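Local structure of fusolin (4OW5) at the interface of chains A and B. The protein forms the crystalline viral spindles that enhance entomopoxvirus virulence, and has a chitin-binding domain of the lytic polysaccharide monooxygenase family that probably acts on chitin. Sequence-based numbering; all coordinates share one arbitrary frame. Chains: chain A/B, Fusolin.

The interface of chains A and B. Residues chain A 13, 17, 30-31; chain B 331, 338, 341.
A:Arg13 and A:Gln17, one turn apart on helix 10-17 of chain A, face B:Tyr338 and B:Trp341 at the start of helix 338-352 of chain B, while the loop at A:Pro30 and A:Asp31 meets the short 3-10 turn ending at B:Tyr331. The arginine chain runs out extended, CG anti to the backbone N (chi1 180°), then bends at chi3 and presents its guanidinium to both aromatic rings. A:Arg13 NH1 donates to the phenol OH of B:Tyr338 at 3.1 Å, a somewhat bent bond lying almost in the guanidinium plane. Water 1 closes a small triangle, bound by A:Arg13 NH1, by A:Arg13 NH2 at 2.7 Å and by B:Tyr338 OH, which helps fix the guanidinium's rotation. Over one guanidinium face stands the rim of the B:Trp341 indole, edge-on rather than stacked, its CH2 3.8 Å from A:Arg13 NH2. A:Gln17 lies alongside the B:Tyr338 ring, its amide tilted 66° from it and its NE2 3.4 Å from B:Tyr338 CE1. Its backbone O is linked through water 2 to the B:Tyr331 carbonyl, whose O is also 3.7 Å from A:Pro30 CG. A:Pro30 CB packs 3.9 Å from B:Tyr331 CA. With CG anti to its carbonyl carbon (chi1 -62°), B:Tyr331 runs its CD2/CE2 edge past A:Pro30 O, 4.0 Å from CE2. This patch illustrates how a C-terminal segment can dock on its partner's chitin-binding domain; the reciprocal contact may hold this assembly's two fusolin copies together and contribute to spindle packing.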
ATOM      1  N   ARG A  13       2.268 -11.465  18.462  1.00 10.34           N
ATOM      2  CA  ARG A  13       3.138 -11.869  17.344  1.00 11.45           C
ATOM      3  C   ARG A  13       4.618 -11.820  17.762  1.00 14.72           C
ATOM      4  O   ARG A  13       5.377 -12.744  17.449  1.00 13.57           O
ATOM      5  CB  ARG A  13       2.919 -10.989  16.112  1.00 13.45           C
ATOM      6  CG  ARG A  13       3.801 -11.359  14.930  1.00 19.83           C
ATOM      7  CD  ARG A  13       3.596 -10.437  13.754  1.00 24.04           C
ATOM      8  NE  ARG A  13       2.443 -10.842  12.966  1.00 27.00           N
ATOM      9  CZ  ARG A  13       2.460 -11.617  11.884  1.00 42.67           C
ATOM     10  NH1 ARG A  13       3.605 -12.133  11.440  1.00 32.15           N
ATOM     11  NH2 ARG A  13       1.330 -11.894  11.241  1.00 29.37           N
ATOM     12  N   GLN A  17       6.979 -15.303  17.932  1.00 15.62           N
ATOM     13  CA  GLN A  17       8.111 -15.435  17.006  1.00 14.64           C
ATOM     14  C   GLN A  17       9.452 -15.713  17.686  1.00 18.51           C
ATOM     15  O   GLN A  17      10.375 -16.203  17.031  1.00 16.47           O
ATOM     16  CB  GLN A  17       8.234 -14.208  16.137  1.00 15.40           C
ATOM     17  CG  GLN A  17       7.210 -14.213  15.036  1.00 21.17           C
ATOM     18  CD  GLN A  17       7.407 -13.053  14.086  1.00 37.41           C
ATOM     19  OE1 GLN A  17       8.507 -12.578  13.862  1.00 31.75           O
ATOM     20  NE2 GLN A  17       6.374 -12.675  13.400  1.00 35.91           N
ATOM     21  N   PRO A  30      13.985 -11.863  14.827  1.00 20.37           N
ATOM     22  CA  PRO A  30      14.000 -11.710  13.360  1.00 20.60           C
ATOM     23  C   PRO A  30      13.144 -10.560  12.796  1.00 21.79           C
ATOM     24  O   PRO A  30      13.564  -9.923  11.842  1.00 22.45           O
ATOM     25  CB  PRO A  30      13.467 -13.054  12.886  1.00 24.00           C
ATOM     26  CG  PRO A  30      12.634 -13.511  13.933  1.00 29.01           C
ATOM     27  CD  PRO A  30      13.227 -13.064  15.219  1.00 23.72           C
ATOM     28  N   ASP A  31      11.961 -10.301  13.344  1.00 18.22           N
ATOM     29  CA  ASP A  31      11.120  -9.228  12.815  1.00 17.16           C
ATOM     30  C   ASP A  31      11.743  -7.874  13.233  1.00 19.01           C
ATOM     31  O   ASP A  31      12.069  -7.705  14.406  1.00 15.27           O
ATOM     32  CB  ASP A  31       9.679  -9.358  13.293  1.00 17.84           C
ATOM     33  CG  ASP A  31       8.794  -8.270  12.744  1.00 28.89           C
ATOM     34  OD1 ASP A  31       8.320  -8.418  11.605  1.00 30.88           O
ATOM     35  OD2 ASP A  31       8.669  -7.219  13.408  1.00 28.12           O
TER
ATOM     36  N   TYR B 331      12.804 -15.795   8.940  1.00 35.67           N
ATOM     37  CA  TYR B 331      12.058 -15.425  10.139  1.00 35.10           C
ATOM     38  C   TYR B 331      11.890 -16.607  11.115  1.00 32.58           C
ATOM     39  O   TYR B 331      11.283 -16.429  12.165  1.00 31.29           O
ATOM     40  CB  TYR B 331      10.711 -14.816   9.772  1.00 38.64           C
ATOM     41  CG  TYR B 331      10.880 -13.537   8.980  1.00 44.29           C
ATOM     42  CD1 TYR B 331      10.991 -13.563   7.595  1.00 47.51           C
ATOM     43  CD2 TYR B 331      11.023 -12.312   9.620  1.00 45.86           C
ATOM     44  CE1 TYR B 331      11.158 -12.391   6.859  1.00 50.97           C
ATOM     45  CE2 TYR B 331      11.205 -11.134   8.899  1.00 47.16           C
ATOM     46  CZ  TYR B 331      11.289 -11.178   7.517  1.00 58.97           C
ATOM     47  OH  TYR B 331      11.471 -10.029   6.778  1.00 64.38           O
ATOM     48  N   TYR B 338       8.368 -20.276  12.144  1.00 22.58           N
ATOM     49  CA  TYR B 338       7.513 -19.260  11.520  1.00 22.55           C
ATOM     50  C   TYR B 338       6.866 -19.740  10.223  1.00 26.01           C
ATOM     51  O   TYR B 338       5.715 -19.402   9.958  1.00 22.46           O
ATOM     52  CB  TYR B 338       8.328 -18.006  11.230  1.00 25.28           C
ATOM     53  CG  TYR B 338       7.504 -16.862  10.689  1.00 29.22           C
ATOM     54  CD1 TYR B 338       6.656 -16.141  11.517  1.00 32.77           C
ATOM     55  CD2 TYR B 338       7.486 -16.575   9.331  1.00 30.18           C
ATOM     56  CE1 TYR B 338       5.877 -15.096  11.024  1.00 36.65           C
ATOM     57  CE2 TYR B 338       6.717 -15.524   8.824  1.00 31.09           C
ATOM     58  CZ  TYR B 338       5.915 -14.785   9.678  1.00 40.19           C
ATOM     59  OH  TYR B 338       5.095 -13.777   9.216  1.00 48.95           O
ATOM     60  N   TRP B 341       3.905 -21.940  11.170  1.00 20.97           N
ATOM     61  CA  TRP B 341       2.857 -21.163  11.813  1.00 20.38           C
ATOM     62  C   TRP B 341       2.154 -20.280  10.785  1.00 19.02           C
ATOM     63  O   TRP B 341       0.944 -20.278  10.724  1.00 15.37           O
ATOM     64  CB  TRP B 341       3.436 -20.305  12.951  1.00 20.36           C
ATOM     65  CG  TRP B 341       2.414 -19.372  13.503  1.00 22.27           C
ATOM     66  CD1 TRP B 341       1.359 -19.695  14.309  1.00 25.62           C
ATOM     67  CD2 TRP B 341       2.212 -18.016  13.101  1.00 21.88           C
ATOM     68  NE1 TRP B 341       0.522 -18.610  14.447  1.00 24.85           N
ATOM     69  CE2 TRP B 341       1.064 -17.545  13.771  1.00 25.70           C
ATOM     70  CE3 TRP B 341       2.884 -17.156  12.225  1.00 23.26           C
ATOM     71  CZ2 TRP B 341       0.573 -16.258  13.582  1.00 24.76           C
ATOM     72  CZ3 TRP B 341       2.443 -15.854  12.106  1.00 24.97           C
ATOM     73  CH2 TRP B 341       1.279 -15.429  12.753  1.00 25.42           C
TER
HETATM   74  O   HOH W   1       2.102 -13.436   9.183  1.00 40.28           O
HETATM   75  O   HOH W   2       9.988 -16.586  14.458  1.00 50.04           O